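Local coordinates for BAR/IMD domain-containing adapter protein 2-like 2 (Mus musculus, PDB 3OK8) that binds phosphoinositides through its dimeric, three-helix-bundle I-BAR domain and induces planar or gently curved membrane structures, at residues 114-119 with 183-188; 122-127 with 168-173; 63-68 with 73-78. One frame throughout, in Å; residues are numbered along the deposited sequence.

Interaction 1 of 3, residues 114-119 with 183-188; sequences MQFIKD and KRRYRF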
# COMPACT_ATOMS: atom_id res chain seq x y z
N MET A 114 14.54 1.50 -29.60
CA MET A 114 15.98 1.62 -29.67
C MET A 114 16.38 1.59 -31.15
O MET A 114 17.00 2.52 -31.65
CB MET A 114 16.68 0.50 -28.90
CG MET A 114 18.21 0.49 -29.09
SD MET A 114 19.10 1.83 -28.24
CE MET A 114 19.23 1.14 -26.59
N GLN A 115 15.99 0.52 -31.84
CA GLN A 115 16.27 0.33 -33.25
C GLN A 115 15.74 1.47 -34.13
O GLN A 115 16.34 1.80 -35.16
CB GLN A 115 15.68 -1.01 -33.71
CG GLN A 115 15.90 -1.31 -35.19
CD GLN A 115 17.23 -1.98 -35.47
OE1 GLN A 115 17.62 -2.16 -36.62
NE2 GLN A 115 17.94 -2.37 -34.41
N PHE A 116 14.63 2.08 -33.72
CA PHE A 116 14.06 3.19 -34.47
C PHE A 116 14.99 4.39 -34.46
O PHE A 116 15.32 4.94 -35.50
CB PHE A 116 12.71 3.59 -33.89
CG PHE A 116 12.19 4.90 -34.41
CD1 PHE A 116 12.41 6.08 -33.71
CD2 PHE A 116 11.45 4.95 -35.58
CE1 PHE A 116 11.92 7.29 -34.18
CE2 PHE A 116 10.96 6.16 -36.06
CZ PHE A 116 11.19 7.33 -35.35
N ILE A 117 15.37 4.81 -33.26
CA ILE A 117 16.30 5.92 -33.08
C ILE A 117 17.69 5.59 -33.64
O ILE A 117 18.44 6.50 -34.01
CB ILE A 117 16.41 6.35 -31.60
CG1 ILE A 117 15.80 7.73 -31.39
CG2 ILE A 117 17.85 6.44 -31.18
CD1 ILE A 117 14.39 7.87 -31.89
N LYS A 118 18.03 4.30 -33.69
CA LYS A 118 19.31 3.86 -34.24
C LYS A 118 19.33 4.08 -35.75
O LYS A 118 20.33 4.54 -36.30
CB LYS A 118 19.55 2.39 -33.92
CG LYS A 118 21.01 2.01 -33.79
CD LYS A 118 21.19 0.54 -33.46
CE LYS A 118 21.62 -0.28 -34.68
NZ LYS A 118 20.66 -0.19 -35.82
N ASP A 119 18.23 3.75 -36.42
CA ASP A 119 18.08 3.98 -37.85
C ASP A 119 18.00 5.46 -38.15
O ASP A 119 18.55 5.93 -39.14
CB ASP A 119 16.82 3.28 -38.37
CG ASP A 119 16.95 1.77 -38.39
OD1 ASP A 119 18.10 1.27 -38.48
OD2 ASP A 119 15.91 1.08 -38.32
N LYS A 183 12.20 14.93 -26.68
CA LYS A 183 11.06 15.44 -25.91
C LYS A 183 9.87 14.49 -25.96
O LYS A 183 9.16 14.32 -24.97
CB LYS A 183 10.64 16.83 -26.38
CG LYS A 183 9.53 17.45 -25.55
CD LYS A 183 9.20 18.89 -25.95
CE LYS A 183 8.47 19.63 -24.84
NZ LYS A 183 8.11 21.03 -25.18
N ARG A 184 9.65 13.87 -27.12
CA ARG A 184 8.52 12.97 -27.28
C ARG A 184 8.61 11.80 -26.31
O ARG A 184 7.60 11.31 -25.81
CB ARG A 184 8.43 12.49 -28.72
CG ARG A 184 7.73 13.49 -29.62
CD ARG A 184 7.89 13.16 -31.09
NE ARG A 184 6.94 13.91 -31.90
CZ ARG A 184 6.96 13.98 -33.23
NH1 ARG A 184 6.04 14.69 -33.88
NH2 ARG A 184 7.89 13.34 -33.92
N ARG A 185 9.84 11.35 -26.05
CA ARG A 185 10.08 10.23 -25.16
C ARG A 185 9.99 10.61 -23.68
O ARG A 185 9.47 9.84 -22.88
CB ARG A 185 11.40 9.53 -25.51
CG ARG A 185 11.25 8.66 -26.75
CD ARG A 185 12.50 8.58 -27.62
NE ARG A 185 12.21 7.88 -28.87
CZ ARG A 185 11.63 8.44 -29.93
NH1 ARG A 185 11.40 7.73 -31.02
NH2 ARG A 185 11.29 9.72 -29.90
N TYR A 186 10.44 11.80 -23.30
CA TYR A 186 10.14 12.27 -21.95
C TYR A 186 8.63 12.40 -21.72
O TYR A 186 8.09 11.92 -20.71
CB TYR A 186 10.82 13.60 -21.64
CG TYR A 186 12.30 13.44 -21.42
CD1 TYR A 186 12.77 12.75 -20.31
CD2 TYR A 186 13.24 13.98 -22.30
CE1 TYR A 186 14.12 12.59 -20.09
CE2 TYR A 186 14.60 13.83 -22.08
CZ TYR A 186 15.03 13.13 -20.96
OH TYR A 186 16.36 12.95 -20.71
N ARG A 187 7.96 13.03 -22.67
CA ARG A 187 6.52 13.23 -22.61
C ARG A 187 5.74 11.93 -22.46
O ARG A 187 4.72 11.89 -21.79
CB ARG A 187 6.01 13.99 -23.84
CG ARG A 187 4.50 13.96 -24.02
CD ARG A 187 4.01 14.98 -25.06
NE ARG A 187 4.23 16.35 -24.60
CZ ARG A 187 4.97 17.26 -25.22
NH1 ARG A 187 5.11 18.47 -24.69
NH2 ARG A 187 5.57 16.96 -26.38
N PHE A 188 6.20 10.88 -23.13
CA PHE A 188 5.52 9.59 -23.09
C PHE A 188 5.67 8.98 -21.70
O PHE A 188 4.77 8.31 -21.22
CB PHE A 188 6.10 8.65 -24.15
CG PHE A 188 6.07 7.18 -23.77
CD1 PHE A 188 7.04 6.65 -22.91
CD2 PHE A 188 5.11 6.33 -24.30
CE1 PHE A 188 7.03 5.31 -22.57
CE2 PHE A 188 5.09 4.98 -23.96
CZ PHE A 188 6.05 4.47 -23.09
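I117 and F116 meet the guanidinium end of R185, an arginine that spans the gap between two long helices where the CA atoms of the two segments come no nearer than 11.0 Å, at I117 and R185. The I117 and R185 side chains come from opposite directions. The methyl CD1 of I117 stands over one face of the guanidinium, 3.0 Å above its plane and displaced toward the rim; its closest atom there is NH1 of R185, 3.1 Å from CD1. F116 approaches the same nitrogen obliquely, with its CE1 at 3.2 Å from NH1 of R185. Ring and guanidinium planes are only 12° apart. The F116 ring is carried there by CG lying anti to the backbone N (chi1 168°), while CG of R185 lies anti to the carbonyl carbon and the bend at chi2 turns the guanidinium toward F116 and I117.

No hydrogen bond joins the two segments, and they bury just 98 Å² between them. The charge of R185 is met from both helices: NE forms a salt bridge with D113 and NH2 another with E181, and these are likely to fix the rotation of the group that I117 covers. E181 also touches F116 and I117, so the acidic partner lies beside the apolar ones.

The contact joins helix 71-147 to helix 153-217, which with helix 5-66 form the three-helix bundle of the IMD (I-BAR) domain. Helix 5-66 adjoins both, through M22 against I117 and F25 against R185, while K183, Y186 and R187 pack on the second subunit of the antiparallel dimer.

Interaction 2 of 3, residues 122-127 with 168-173; sequences QHYEIE and QAFVSE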
# COMPACT_ATOMS: atom_id res chain seq x y z
N GLN A 122 21.44 6.85 -37.85
CA GLN A 122 22.25 6.40 -38.99
C GLN A 122 21.91 7.17 -40.25
O GLN A 122 22.79 7.62 -40.98
CB GLN A 122 22.03 4.91 -39.26
CG GLN A 122 22.79 3.97 -38.33
CD GLN A 122 22.25 2.54 -38.39
OE1 GLN A 122 22.61 1.70 -37.57
NE2 GLN A 122 21.38 2.28 -39.36
N HIS A 123 20.61 7.30 -40.52
CA HIS A 123 20.14 8.07 -41.66
C HIS A 123 20.76 9.46 -41.63
O HIS A 123 21.29 9.94 -42.63
CB HIS A 123 18.61 8.18 -41.63
CG HIS A 123 18.02 8.87 -42.82
ND1 HIS A 123 17.83 10.23 -42.86
CD2 HIS A 123 17.56 8.39 -44.00
CE1 HIS A 123 17.28 10.56 -44.02
NE2 HIS A 123 17.10 9.46 -44.73
N TYR A 124 20.71 10.09 -40.46
CA TYR A 124 21.26 11.43 -40.31
C TYR A 124 22.76 11.46 -40.55
O TYR A 124 23.25 12.28 -41.33
CB TYR A 124 20.98 11.99 -38.92
CG TYR A 124 21.82 13.20 -38.60
CD1 TYR A 124 22.91 13.11 -37.74
CD2 TYR A 124 21.54 14.42 -39.18
CE1 TYR A 124 23.68 14.21 -37.46
CE2 TYR A 124 22.31 15.53 -38.90
CZ TYR A 124 23.38 15.43 -38.05
OH TYR A 124 24.14 16.54 -37.78
N GLU A 125 23.51 10.59 -39.88
CA GLU A 125 24.95 10.60 -40.05
C GLU A 125 25.35 10.43 -41.52
O GLU A 125 26.15 11.20 -42.05
CB GLU A 125 25.61 9.54 -39.19
CG GLU A 125 27.07 9.85 -38.91
CD GLU A 125 27.78 8.72 -38.20
OE1 GLU A 125 27.14 8.03 -37.38
OE2 GLU A 125 28.99 8.54 -38.46
N ILE A 126 24.78 9.42 -42.17
CA ILE A 126 25.12 9.10 -43.55
C ILE A 126 24.78 10.23 -44.51
O ILE A 126 25.52 10.46 -45.46
CB ILE A 126 24.42 7.80 -44.01
CG1 ILE A 126 25.07 7.29 -45.30
CG2 ILE A 126 22.94 8.03 -44.21
CD1 ILE A 126 24.47 5.99 -45.81
N GLU A 127 23.69 10.94 -44.28
CA GLU A 127 23.34 12.05 -45.17
C GLU A 127 24.27 13.22 -44.95
O GLU A 127 24.61 13.93 -45.89
CB GLU A 127 21.89 12.50 -45.00
CG GLU A 127 21.55 13.66 -45.94
CD GLU A 127 20.07 14.00 -46.01
OE1 GLU A 127 19.74 14.96 -46.75
OE2 GLU A 127 19.24 13.34 -45.35
N GLN A 168 22.94 23.79 -44.65
CA GLN A 168 22.52 24.57 -43.48
C GLN A 168 21.09 24.20 -43.10
O GLN A 168 20.79 24.00 -41.93
CB GLN A 168 22.62 26.08 -43.75
CG GLN A 168 24.03 26.64 -43.67
CD GLN A 168 24.07 28.15 -43.89
OE1 GLN A 168 23.42 28.67 -44.80
NE2 GLN A 168 24.84 28.85 -43.07
N ALA A 169 20.23 24.11 -44.11
CA ALA A 169 18.83 23.76 -43.92
C ALA A 169 18.69 22.40 -43.26
O ALA A 169 18.04 22.28 -42.23
CB ALA A 169 18.09 23.78 -45.23
N PHE A 170 19.28 21.39 -43.89
CA PHE A 170 19.29 20.00 -43.42
C PHE A 170 19.82 19.86 -42.00
O PHE A 170 19.15 19.31 -41.13
CB PHE A 170 20.11 19.14 -44.40
CG PHE A 170 20.70 17.89 -43.78
CD1 PHE A 170 21.95 17.91 -43.18
CD2 PHE A 170 20.02 16.68 -43.85
CE1 PHE A 170 22.50 16.78 -42.64
CE2 PHE A 170 20.57 15.54 -43.30
CZ PHE A 170 21.82 15.58 -42.70
N VAL A 171 21.02 20.35 -41.76
CA VAL A 171 21.64 20.32 -40.45
C VAL A 171 20.77 21.00 -39.39
O VAL A 171 20.68 20.54 -38.26
CB VAL A 171 23.04 20.98 -40.49
CG1 VAL A 171 23.10 22.18 -39.57
CG2 VAL A 171 24.14 19.97 -40.20
N SER A 172 20.13 22.10 -39.77
CA SER A 172 19.31 22.86 -38.84
C SER A 172 18.03 22.10 -38.52
O SER A 172 17.56 22.08 -37.38
CB SER A 172 18.97 24.23 -39.44
OG SER A 172 18.04 24.93 -38.64
N GLU A 173 17.48 21.46 -39.55
CA GLU A 173 16.25 20.70 -39.43
C GLU A 173 16.45 19.41 -38.63
O GLU A 173 15.56 18.98 -37.89
CB GLU A 173 15.70 20.39 -40.83
CG GLU A 173 14.55 19.39 -40.86
CD GLU A 173 13.30 19.91 -40.14
OE1 GLU A 173 13.00 21.12 -40.29
OE2 GLU A 173 12.63 19.11 -39.44
O HOH W 1 22.25 18.57 -37.17
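F170 carries the largest share of this contact, its ring reaching between Y124 and E127, which stand three residues apart on the antiparallel partner helix. The two short axes approach to 11.5 Å with a signed crossing angle of -157°, and large side chains fill the interval. With CG anti to the backbone N (chi1 155°), the F170 ring extends across to the other helix.

Y124 lies on one side of that ring. The two aromatic planes are nearly parallel, 11° apart, but slid so far that they barely overlap, with centroids separated by 5.6 Å. Contact is therefore made near the rims, CD2 of Y124 lying 3.7 Å from CZ of F170. The backbone carbonyl O of Y124 faces the edge of the F170 ring, in its plane.

On the other side of F170 runs E127, its extended chain sliding past the ring in the opposite direction. The aliphatic part does the packing, with CB of E127 3.7 Å from CE2 of F170. The carboxylate modelled beyond it sits implausibly close to the ring, so its exact placement is doubtful; its OE1 forms a salt bridge with R131 on its own helix.

The phenol end of Y124 passes V171 loosely, OH lying 4.2 Å from CG2. A water lies here, 2.8 Å from OH of Y124 and donating to O of V171 at 2.7 Å, so a single water bridges the Y124 hydroxyl and the V171 carbonyl.

Helix 71-147 and helix 153-217 are thus joined by an aromatic and aliphatic seam, to which Y128 adds by touching F170 and V171. Helix 5-66 completes the three-helix bundle, with T14 and M15 against Y124 and F10 against V171.

Interaction 3 of 3, residues 63-68 with 73-78; sequences QALQSS and LGEILV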
# COMPACT_ATOMS: atom_id res chain seq x y z
N GLN A 63 -16.37 -16.16 15.69
CA GLN A 63 -16.50 -16.70 17.05
C GLN A 63 -17.41 -15.82 17.88
O GLN A 63 -18.28 -16.31 18.60
CB GLN A 63 -15.13 -16.78 17.74
CG GLN A 63 -14.13 -17.69 17.06
CD GLN A 63 -14.65 -19.10 16.90
OE1 GLN A 63 -15.71 -19.44 17.43
NE2 GLN A 63 -13.92 -19.92 16.16
N ALA A 64 -17.19 -14.50 17.81
CA ALA A 64 -17.99 -13.54 18.57
C ALA A 64 -19.45 -13.58 18.15
O ALA A 64 -20.35 -13.32 18.95
CB ALA A 64 -17.41 -12.13 18.44
N LEU A 65 -19.69 -13.91 16.88
CA LEU A 65 -21.06 -14.03 16.40
C LEU A 65 -21.75 -15.16 17.14
O LEU A 65 -22.92 -15.04 17.48
CB LEU A 65 -21.13 -14.27 14.89
CG LEU A 65 -20.84 -13.03 14.04
CD1 LEU A 65 -21.05 -13.35 12.57
CD2 LEU A 65 -21.72 -11.87 14.46
N GLN A 66 -21.00 -16.24 17.38
CA GLN A 66 -21.49 -17.43 18.10
C GLN A 66 -21.76 -17.21 19.57
O GLN A 66 -22.58 -17.91 20.18
CB GLN A 66 -20.49 -18.58 17.97
CG GLN A 66 -20.95 -19.69 17.07
CD GLN A 66 -21.33 -19.20 15.70
OE1 GLN A 66 -20.48 -18.67 14.97
NE2 GLN A 66 -22.60 -19.36 15.33
N SER A 67 -21.07 -16.24 20.15
CA SER A 67 -21.11 -15.97 21.58
C SER A 67 -22.49 -15.52 22.08
O SER A 67 -23.46 -15.47 21.32
CB SER A 67 -20.06 -14.91 21.95
OG SER A 67 -20.61 -13.60 21.89
N SER A 68 -22.54 -15.18 23.36
CA SER A 68 -23.80 -14.83 24.02
C SER A 68 -23.99 -13.32 24.20
O SER A 68 -25.11 -12.86 24.26
CB SER A 68 -23.89 -15.54 25.37
OG SER A 68 -22.93 -15.01 26.26
N LEU A 73 -20.19 -6.87 18.26
CA LEU A 73 -18.75 -6.78 18.04
C LEU A 73 -18.33 -7.81 17.00
O LEU A 73 -17.46 -7.55 16.17
CB LEU A 73 -18.00 -6.99 19.35
CG LEU A 73 -18.24 -5.88 20.37
CD1 LEU A 73 -17.85 -6.32 21.77
CD2 LEU A 73 -17.52 -4.58 19.95
N GLY A 74 -18.97 -8.97 17.06
CA GLY A 74 -18.78 -10.00 16.05
C GLY A 74 -19.09 -9.49 14.65
O GLY A 74 -18.33 -9.76 13.71
N GLU A 75 -20.19 -8.77 14.49
CA GLU A 75 -20.58 -8.24 13.18
C GLU A 75 -19.55 -7.23 12.68
O GLU A 75 -19.20 -7.25 11.51
CB GLU A 75 -21.96 -7.58 13.23
CG GLU A 75 -23.12 -8.56 13.47
CD GLU A 75 -23.34 -9.53 12.31
OE1 GLU A 75 -24.33 -10.31 12.36
OE2 GLU A 75 -22.53 -9.53 11.35
N ILE A 76 -19.06 -6.37 13.57
CA ILE A 76 -18.11 -5.35 13.22
C ILE A 76 -16.80 -5.89 12.66
O ILE A 76 -16.28 -5.38 11.66
CB ILE A 76 -17.84 -4.42 14.41
CG1 ILE A 76 -19.11 -3.63 14.73
CG2 ILE A 76 -16.64 -3.53 14.10
CD1 ILE A 76 -19.06 -2.83 16.02
N LEU A 77 -16.27 -6.94 13.29
CA LEU A 77 -14.99 -7.52 12.88
C LEU A 77 -15.09 -8.20 11.51
O LEU A 77 -14.17 -8.13 10.69
CB LEU A 77 -14.50 -8.53 13.93
CG LEU A 77 -14.19 -7.94 15.30
CD1 LEU A 77 -14.13 -9.04 16.41
CD2 LEU A 77 -12.89 -7.15 15.26
N VAL A 78 -16.20 -8.87 11.29
CA VAL A 78 -16.45 -9.57 10.04
C VAL A 78 -16.56 -8.54 8.91
O VAL A 78 -16.09 -8.78 7.80
CB VAL A 78 -17.73 -10.44 10.15
CG1 VAL A 78 -18.18 -10.95 8.79
CG2 VAL A 78 -17.47 -11.62 11.09
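L65 lays its branched end over the backbone of G74 and E75 where two helices meet beside a tight turn. Its CB starts off to the side of the partner helix, and CG, anti to the carbonyl carbon (chi1 -75°), brings the branches round to it. CG of L65 passes 4.0 Å from C of G74. CD2 does most of the touching: it lies 3.5 Å from the backbone N of E75 and 3.6 Å from CD of E75, whose chain bends at chi2 and carries its carboxylate alongside the methyl. CD1 turns to V78, meeting its CG2 at 4.2 Å.

Just before L65, CB of A64 presses on CA of G74 at 3.5 Å, a tight carbon pair. The CA atoms of these two residues are merely 4.4 Å apart, a closeness that glycine allows, since any CB at G74 would run into the backbone of A64 and L65. Replacing L65 by an alanine removes both methyl branches and is likely to cost V78 this apolar contact and open a gap over the G74-E75 peptide.

At the helix end, OG of S67 donates to O of A64 at 3.0 Å and is also bonded to N of S70 in the turn. The two helices of this alpha-hairpin are therefore held here by close fit and apolar contact, without a hydrogen bond between the segments, and polar bonding is left to the turn.

How the interactions relate
Along the chain, interaction 3 comes first, at the hairpin between helices 5-66 and 71-147. Interactions 1 and 2 follow, both pairing helix 71-147 with helix 153-217; 122-127 and 168-173 lie between the two segments of interaction 1, as expected for antiparallel helices. Their centres are 17 Å apart, whereas interaction 3 lies 59 Å from interaction 1 and 76 Å from interaction 2, centre to centre, far out along the bundle, on the opposite side of the chain's centre from interaction 2. The dimer brings the distant sites together: Y186 and R187, in segment 183-188, pack on A64 and L73 of the second subunit, which lie in its segments 63-68 and 73-78, consistent with the antiparallel I-BAR dimer.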